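Local structure of PrgB (Enterococcus faecalis, 6EVU) at residues A[39-44]-A[115-120]; A[71-76]-A[294-299]. The protein is a cell-wall-anchored adhesin that promotes aggregation, biofilm formation and conjugation by binding and compacting DNA, the chain here being its adhesin domain. All blocks are in the same frame, centred on the assembly; numbering follows the deposited sequence.

Contact 1: residues A[39-44]-A[115-120]; sequences KDTKIS and TGLNAS
Thr-41 turns both branches of its side chain onto 115-120. OG1, anti to its own carbonyl carbon (chi1 -61°), donates to Gly-116 O at 2.8 Å, standing above the plane of that carbonyl. Thr-38 meets both ends of this bond, its backbone N bonded to Thr-41 OG1 and its hydroxyl to Gly-116 O. The methyl goes to the apolar side, where Thr-41 CG2 packs against Leu-117 CD2 at 3.6 Å, the two side chains crossing at about a right angle. Behind it, Leu-117 rests on Ala-129 of strand 124-137. One residue on, Lys-42 and Thr-115 share a face of the sheet as an antiparallel hydrogen-bonded pair. Thr-115 N reaches Lys-42 O at 3.0 Å, while the return bond from Lys-42 N to Thr-115 O is longer at 3.3 Å. The two side chains are joined through water 1, which accepts from Lys-42 NZ, donates to Asp-40 O and lies 2.7 Å from Thr-115 OG1. Ser-44 CB points toward 115-120, and its OG lies 3.5 Å from Thr-115 CG2, with a weak bond to Thr-113 O. Gly-116 CA lies 3.9 Å from Asp-40 O, leaving little room for a side chain, and positive phi (71°) turns the chain here. The Lys-42/Thr-115 bridge lies near the end of an antiparallel strand pairing, and beyond Gly-116 the chain runs toward strand 119-121 of the same sheet.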
ATOM      1  N   LYS A  39      17.160  16.879  -1.115  1.00 50.02           N
ATOM      2  CA  LYS A  39      18.308  16.425  -1.896  1.00 48.74           C
ATOM      3  C   LYS A  39      19.039  15.286  -1.210  1.00 51.69           C
ATOM      4  O   LYS A  39      19.676  14.473  -1.889  1.00 54.38           O
ATOM      5  CB  LYS A  39      19.280  17.609  -2.146  1.00 52.22           C
ATOM      6  CG  LYS A  39      19.781  18.276  -0.843  1.00 54.59           C
ATOM      7  CD  LYS A  39      21.132  19.063  -0.968  1.00 56.40           C
ATOM      8  CE  LYS A  39      21.044  20.338  -0.114  1.00 69.93           C
ATOM      9  NZ  LYS A  39      22.298  20.798   0.572  1.00 78.07           N
ATOM     10  N   ASP A  40      18.895  15.161   0.117  1.00 46.41           N
ATOM     11  CA  ASP A  40      19.576  14.144   0.896  1.00 45.57           C
ATOM     12  C   ASP A  40      18.674  12.957   1.264  1.00 39.84           C
ATOM     13  O   ASP A  40      19.138  12.043   1.956  1.00 47.11           O
ATOM     14  CB  ASP A  40      20.137  14.772   2.165  1.00 49.96           C
ATOM     15  CG  ASP A  40      21.142  15.879   1.850  1.00 60.97           C
ATOM     16  OD1 ASP A  40      22.141  15.599   1.136  1.00 63.65           O
ATOM     17  OD2 ASP A  40      20.911  17.028   2.272  1.00 61.61           O
ATOM     18  N   THR A  41      17.402  12.966   0.860  1.00 40.13           N
ATOM     19  CA  THR A  41      16.521  11.858   1.221  1.00 37.72           C
ATOM     20  C   THR A  41      17.000  10.573   0.551  1.00 39.13           C
ATOM     21  O   THR A  41      17.302  10.562  -0.646  1.00 43.40           O
ATOM     22  CB  THR A  41      15.074  12.136   0.792  1.00 37.70           C
ATOM     23  OG1 THR A  41      14.589  13.304   1.453  1.00 42.43           O
ATOM     24  CG2 THR A  41      14.143  10.919   1.167  1.00 36.85           C
ATOM     25  N   LYS A  42      17.026   9.475   1.314  1.00 36.91           N
ATOM     26  CA  LYS A  42      17.475   8.190   0.783  1.00 36.42           C
ATOM     27  C   LYS A  42      17.179   7.097   1.807  1.00 37.53           C
ATOM     28  O   LYS A  42      16.989   7.371   2.998  1.00 34.97           O
ATOM     29  CB  LYS A  42      18.968   8.179   0.488  1.00 38.67           C
ATOM     30  CG  LYS A  42      19.819   8.238   1.741  1.00 43.00           C
ATOM     31  CD  LYS A  42      21.280   7.932   1.399  1.00 50.40           C
ATOM     32  CE  LYS A  42      22.206   8.204   2.570  1.00 57.41           C
ATOM     33  NZ  LYS A  42      22.660   9.647   2.689  1.00 66.04           N
ATOM     34  N   ILE A  43      17.160   5.848   1.330  1.00 34.28           N
ATOM     35  CA  ILE A  43      17.229   4.704   2.242  1.00 29.86           C
ATOM     36  C   ILE A  43      18.655   4.592   2.754  1.00 34.87           C
ATOM     37  O   ILE A  43      19.597   4.488   1.957  1.00 37.62           O
ATOM     38  CB  ILE A  43      16.806   3.406   1.534  1.00 31.89           C
ATOM     39  CG1 ILE A  43      15.316   3.472   1.172  1.00 31.63           C
ATOM     40  CG2 ILE A  43      17.114   2.204   2.441  1.00 31.82           C
ATOM     41  CD1 ILE A  43      14.819   2.274   0.276  1.00 31.06           C
ATOM     42  N   SER A  44      18.832   4.662   4.085  1.00 35.88           N
ATOM     43  CA  SER A  44      20.160   4.500   4.683  1.00 36.68           C
ATOM     44  C   SER A  44      20.506   3.057   5.005  1.00 43.46           C
ATOM     45  O   SER A  44      21.697   2.705   4.997  1.00 43.46           O
ATOM     46  CB  SER A  44      20.283   5.301   5.976  1.00 35.76           C
ATOM     47  OG  SER A  44      19.214   4.958   6.838  1.00 39.03           O
ATOM     48  N   THR A 115      16.643   8.409   5.815  1.00 36.57           N
ATOM     49  CA  THR A 115      17.174   9.602   6.466  1.00 38.20           C
ATOM     50  C   THR A 115      17.072  10.784   5.511  1.00 41.11           C
ATOM     51  O   THR A 115      16.675  10.645   4.348  1.00 37.40           O
ATOM     52  CB  THR A 115      18.634   9.408   6.890  1.00 43.46           C
ATOM     53  OG1 THR A 115      19.384   9.029   5.729  1.00 39.64           O
ATOM     54  CG2 THR A 115      18.732   8.296   7.900  1.00 42.54           C
ATOM     55  N   GLY A 116      17.404  11.950   6.028  1.00 43.71           N
ATOM     56  CA  GLY A 116      17.387  13.157   5.229  1.00 45.50           C
ATOM     57  C   GLY A 116      16.015  13.662   4.868  1.00 39.34           C
ATOM     58  O   GLY A 116      15.848  14.230   3.788  1.00 41.99           O
ATOM     59  N   LEU A 117      15.021  13.471   5.730  1.00 39.24           N
ATOM     60  CA  LEU A 117      13.671  13.949   5.465  1.00 35.85           C
ATOM     61  C   LEU A 117      13.433  15.352   6.008  1.00 41.90           C
ATOM     62  O   LEU A 117      14.112  15.826   6.921  1.00 42.56           O
ATOM     63  CB  LEU A 117      12.643  13.032   6.130  1.00 33.60           C
ATOM     64  CG  LEU A 117      12.759  11.557   5.807  1.00 32.26           C
ATOM     65  CD1 LEU A 117      11.733  10.742   6.652  1.00 32.13           C
ATOM     66  CD2 LEU A 117      12.568  11.347   4.341  1.00 38.52           C
ATOM     67  N   ASN A 118      12.392  15.991   5.487  1.00 39.81           N
ATOM     68  CA  ASN A 118      11.935  17.252   6.058  1.00 40.17           C
ATOM     69  C   ASN A 118      10.422  17.215   6.240  1.00 44.05           C
ATOM     70  O   ASN A 118       9.667  18.054   5.749  1.00 43.59           O
ATOM     71  CB  ASN A 118      12.418  18.421   5.199  1.00 49.32           C
ATOM     72  CG  ASN A 118      12.054  19.753   5.803  1.00 53.35           C
ATOM     73  OD1 ASN A 118      12.185  19.931   7.009  1.00 49.45           O
ATOM     74  ND2 ASN A 118      11.674  20.708   4.972  1.00 57.05           N
ATOM     75  N   ALA A 119       9.968  16.178   6.927  1.00 37.13           N
ATOM     76  CA  ALA A 119       8.573  15.988   7.283  1.00 38.66           C
ATOM     77  C   ALA A 119       8.291  16.738   8.578  1.00 37.02           C
ATOM     78  O   ALA A 119       9.176  17.388   9.154  1.00 40.45           O
ATOM     79  CB  ALA A 119       8.272  14.497   7.389  1.00 37.84           C
ATOM     80  N   SER A 120       7.035  16.717   9.015  1.00 39.48           N
ATOM     81  CA  SER A 120       6.699  17.463  10.227  1.00 41.61           C
ATOM     82  C   SER A 120       5.420  16.949  10.852  1.00 40.29           C
ATOM     83  O   SER A 120       4.596  16.302  10.209  1.00 38.59           O
ATOM     84  CB  SER A 120       6.530  18.962   9.982  1.00 42.93           C
ATOM     85  OG  SER A 120       5.582  19.242   8.955  1.00 44.03           O
TER
HETATM   86  O   HOH W   1      20.419  11.085   4.355  1.00 43.72           O

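Contact 2: residues A[71-76]-A[294-299]. With PO4 (phosphate ion), chain B.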
ATOM      1  N   LYS A  71       8.141  -8.098 -13.570  1.00 28.67           N
ATOM      2  CA  LYS A  71       9.336  -8.539 -12.856  1.00 30.36           C
ATOM      3  C   LYS A  71       9.015  -9.057 -11.455  1.00 29.15           C
ATOM      4  O   LYS A  71       9.660 -10.014 -10.976  1.00 27.57           O
ATOM      5  CB  LYS A  71      10.359  -7.401 -12.786  1.00 27.23           C
ATOM      6  CG  LYS A  71      10.946  -7.088 -14.169  1.00 27.69           C
ATOM      7  CD  LYS A  71      11.896  -5.879 -14.071  1.00 35.64           C
ATOM      8  CE  LYS A  71      12.492  -5.535 -15.452  1.00 37.45           C
ATOM      9  NZ  LYS A  71      13.493  -4.419 -15.239  1.00 41.24           N
ATOM     10  N   LEU A  72       8.072  -8.425 -10.783  1.00 26.38           N
ATOM     11  CA  LEU A  72       7.659  -8.843  -9.457  1.00 24.96           C
ATOM     12  C   LEU A  72       6.972 -10.195  -9.414  1.00 24.48           C
ATOM     13  O   LEU A  72       7.120 -10.921  -8.463  1.00 25.51           O
ATOM     14  CB  LEU A  72       6.775  -7.794  -8.803  1.00 23.69           C
ATOM     15  CG  LEU A  72       7.519  -6.581  -8.282  1.00 24.48           C
ATOM     16  CD1 LEU A  72       6.562  -5.449  -7.999  1.00 31.51           C
ATOM     17  CD2 LEU A  72       8.319  -6.937  -7.047  1.00 28.24           C
ATOM     18  N   ARG A  73       6.196 -10.517 -10.443  1.00 26.52           N
ATOM     19  CA  ARG A  73       5.429 -11.751 -10.441  1.00 27.54           C
ATOM     20  C   ARG A  73       6.167 -13.023 -10.845  1.00 26.30           C
ATOM     21  O   ARG A  73       5.848 -13.662 -11.816  1.00 28.85           O
ATOM     22  CB  ARG A  73       4.170 -11.584 -11.290  1.00 26.40           C
ATOM     23  CG  ARG A  73       3.193 -10.567 -10.754  1.00 26.75           C
ATOM     24  CD  ARG A  73       1.884 -10.587 -11.510  1.00 29.98           C
ATOM     25  NE  ARG A  73       2.141 -10.445 -12.923  1.00 30.55           N
ATOM     26  CZ  ARG A  73       2.142  -9.293 -13.570  1.00 31.84           C
ATOM     27  NH1 ARG A  73       1.844  -8.174 -12.957  1.00 29.70           N
ATOM     28  NH2 ARG A  73       2.423  -9.277 -14.844  1.00 31.35           N
ATOM     29  N   LYS A  74       7.160 -13.360 -10.056  1.00 28.15           N
ATOM     30  CA  LYS A  74       7.930 -14.566 -10.192  1.00 30.68           C
ATOM     31  C   LYS A  74       8.299 -14.999  -8.773  1.00 27.15           C
ATOM     32  O   LYS A  74       8.347 -14.195  -7.864  1.00 26.87           O
ATOM     33  CB  LYS A  74       9.132 -14.413 -11.114  1.00 27.10           C
ATOM     34  CG  LYS A  74      10.185 -13.418 -10.705  1.00 27.53           C
ATOM     35  CD  LYS A  74      11.390 -13.511 -11.629  1.00 31.32           C
ATOM     36  CE  LYS A  74      12.325 -12.324 -11.472  1.00 28.35           C
ATOM     37  NZ  LYS A  74      11.792 -11.140 -12.164  1.00 29.38           N
ATOM     38  N   ASP A  75       8.537 -16.281  -8.599  1.00 28.51           N
ATOM     39  CA  ASP A  75       8.843 -16.813  -7.275  1.00 28.28           C
ATOM     40  C   ASP A  75      10.349 -16.728  -7.088  1.00 31.74           C
ATOM     41  O   ASP A  75      11.099 -17.409  -7.799  1.00 32.25           O
ATOM     42  CB  ASP A  75       8.356 -18.257  -7.195  1.00 28.91           C
ATOM     43  CG  ASP A  75       8.427 -18.814  -5.793  1.00 32.39           C
ATOM     44  OD1 ASP A  75       9.174 -18.306  -4.962  1.00 30.58           O
ATOM     45  OD2 ASP A  75       7.685 -19.768  -5.518  1.00 30.94           O
ATOM     46  N   MET A  76      10.794 -15.896  -6.153  1.00 26.84           N
ATOM     47  CA  MET A  76      12.229 -15.755  -5.893  1.00 27.16           C
ATOM     48  C   MET A  76      12.658 -16.454  -4.611  1.00 31.98           C
ATOM     49  O   MET A  76      13.761 -16.194  -4.124  1.00 36.03           O
ATOM     50  CB  MET A  76      12.609 -14.280  -5.843  1.00 33.10           C
ATOM     51  CG  MET A  76      12.320 -13.591  -7.147  1.00 33.92           C
ATOM     52  SD  MET A  76      13.225 -14.240  -8.544  1.00 33.54           S
ATOM     53  CE  MET A  76      14.824 -13.405  -8.451  1.00 33.50           C
ATOM     54  N   VAL A 294      -6.294 -15.919 -11.949  1.00 46.31           N
ATOM     55  CA  VAL A 294      -6.603 -14.525 -12.268  1.00 50.44           C
ATOM     56  C   VAL A 294      -5.306 -13.846 -12.709  1.00 43.99           C
ATOM     57  O   VAL A 294      -4.353 -13.754 -11.916  1.00 41.84           O
ATOM     58  CB  VAL A 294      -7.252 -13.777 -11.082  1.00 46.58           C
ATOM     59  CG1 VAL A 294      -7.537 -12.309 -11.439  1.00 39.57           C
ATOM     60  CG2 VAL A 294      -8.555 -14.447 -10.647  1.00 47.87           C
ATOM     61  N   PRO A 295      -5.217 -13.370 -13.954  1.00 39.83           N
ATOM     62  CA  PRO A 295      -3.996 -12.682 -14.403  1.00 40.25           C
ATOM     63  C   PRO A 295      -3.707 -11.389 -13.629  1.00 35.12           C
ATOM     64  O   PRO A 295      -4.613 -10.743 -13.084  1.00 40.42           O
ATOM     65  CB  PRO A 295      -4.290 -12.372 -15.874  1.00 43.04           C
ATOM     66  CG  PRO A 295      -5.545 -13.137 -16.202  1.00 50.87           C
ATOM     67  CD  PRO A 295      -6.310 -13.234 -14.924  1.00 48.47           C
ATOM     68  N   VAL A 296      -2.417 -11.020 -13.609  1.00 36.39           N
ATOM     69  CA  VAL A 296      -1.859  -9.780 -13.048  1.00 31.29           C
ATOM     70  C   VAL A 296      -2.504  -9.437 -11.708  1.00 37.07           C
ATOM     71  O   VAL A 296      -2.815  -8.277 -11.433  1.00 37.40           O
ATOM     72  CB  VAL A 296      -1.930  -8.599 -14.061  1.00 40.76           C
ATOM     73  CG1 VAL A 296      -1.079  -8.927 -15.264  1.00 35.28           C
ATOM     74  CG2 VAL A 296      -3.352  -8.255 -14.499  1.00 41.68           C
ATOM     75  N   SER A 297      -2.626 -10.441 -10.834  1.00 29.40           N
ATOM     76  CA  SER A 297      -3.348 -10.295  -9.572  1.00 32.04           C
ATOM     77  C   SER A 297      -2.461 -10.522  -8.351  1.00 31.35           C
ATOM     78  O   SER A 297      -2.976 -10.846  -7.261  1.00 31.93           O
ATOM     79  CB  SER A 297      -4.553 -11.242  -9.539  1.00 34.59           C
ATOM     80  OG  SER A 297      -4.138 -12.608  -9.493  1.00 35.59           O
ATOM     81  N   SER A 298      -1.122 -10.376  -8.512  1.00 28.58           N
ATOM     82  CA  SER A 298      -0.223 -10.639  -7.404  1.00 26.07           C
ATOM     83  C   SER A 298       0.989  -9.698  -7.336  1.00 23.70           C
ATOM     84  O   SER A 298       1.968 -10.024  -6.646  1.00 26.53           O
ATOM     85  CB  SER A 298       0.269 -12.129  -7.427  1.00 28.21           C
ATOM     86  OG  SER A 298       0.739 -12.506  -8.740  1.00 29.81           O
ATOM     87  N   ALA A 299       0.952  -8.534  -7.979  1.00 26.39           N
ATOM     88  CA  ALA A 299       1.963  -7.526  -7.697  1.00 26.82           C
ATOM     89  C   ALA A 299       1.300  -6.152  -7.690  1.00 25.88           C
ATOM     90  O   ALA A 299       0.441  -5.869  -8.522  1.00 28.75           O
ATOM     91  CB  ALA A 299       3.062  -7.522  -8.764  1.00 27.28           C
TER
HETATM   92  P   PO4 B 601       0.538 -13.653 -14.368  0.61 31.48           P
HETATM   93  O1  PO4 B 601      -0.452 -12.644 -14.921  0.61 29.97           O
HETATM   94  O2  PO4 B 601      -0.065 -14.243 -13.094  0.61 34.64           O
HETATM   95  O3  PO4 B 601       0.707 -14.772 -15.381  0.61 37.68           O
HETATM   96  O4  PO4 B 601       1.919 -13.123 -14.105  0.61 29.80           O
HETATM   97  O   HOH W   2      -0.074  -7.536 -10.700  1.00 30.14           O
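Arg-73 reaches out from the end of helix 68-72 and meets 294-299 along most of its side chain. Near the backbone, Arg-73 CG packs on Ala-299 CB at 3.6 Å, and the same methyl touches Leu-72 CB. Farther out, Arg-73 CD lies beside the hydroxyl of Ser-298, which is itself bonded to Thr-161 O. A bend at chi3 (-53°) sets NE back from the line of the chain, and one face of the guanidinium receives Val-296 CG1, 3.4 Å above the plane and displaced toward the rim. Near that plane, at the edge, NE donates to O4 of a phosphate ion at 2.9 Å with an angle of 154° at the hydrogen. The ion also takes a straight bond from the other segment, Val-296 N to phosphate O1, also 2.9 Å. Arg-73 NH1 donates a hydrogen bond to water 2 (3.0 Å), which donates to Ala-299 O at 2.8 Å and more weakly to Val-296 O. Just past the helix, the Arg-73 backbone is the centre of an inverse gamma turn, closed by a weak bond from Lys-74 N to Leu-72 O (2.9 Å). Farther out, Lys-74 NZ is bonded to Lys-71 O, Phe-57 O and Lys-59 O. No direct hydrogen bond joins the segments. With Arg-73 NE and Val-296 N both donating to it, the ion marks a spot that can probably hold a small anion, though this phosphate probably came from the crystallisation liquor.

Contacts 1 and 2 lie in the one adhesin domain, which belongs to the glucan-binding protein C family, yet they do not touch: their centres are 30 Å apart and their nearest atoms about 13 Å. Their segments alternate along the chain, 39-44, 71-76, 115-120 and 294-299. Contact 1 belongs to the antiparallel sheet containing strands 42-47 and 110-115, whereas contact 2 joins a helix end to the loop that leads into strand 299-302 of the other antiparallel sheet. A water bridges the segments in both, but direct hydrogen bonds across the segments occur in contact 1 and none in contact 2. The phosphate belongs to contact 2, and contact 1 takes no part in binding it.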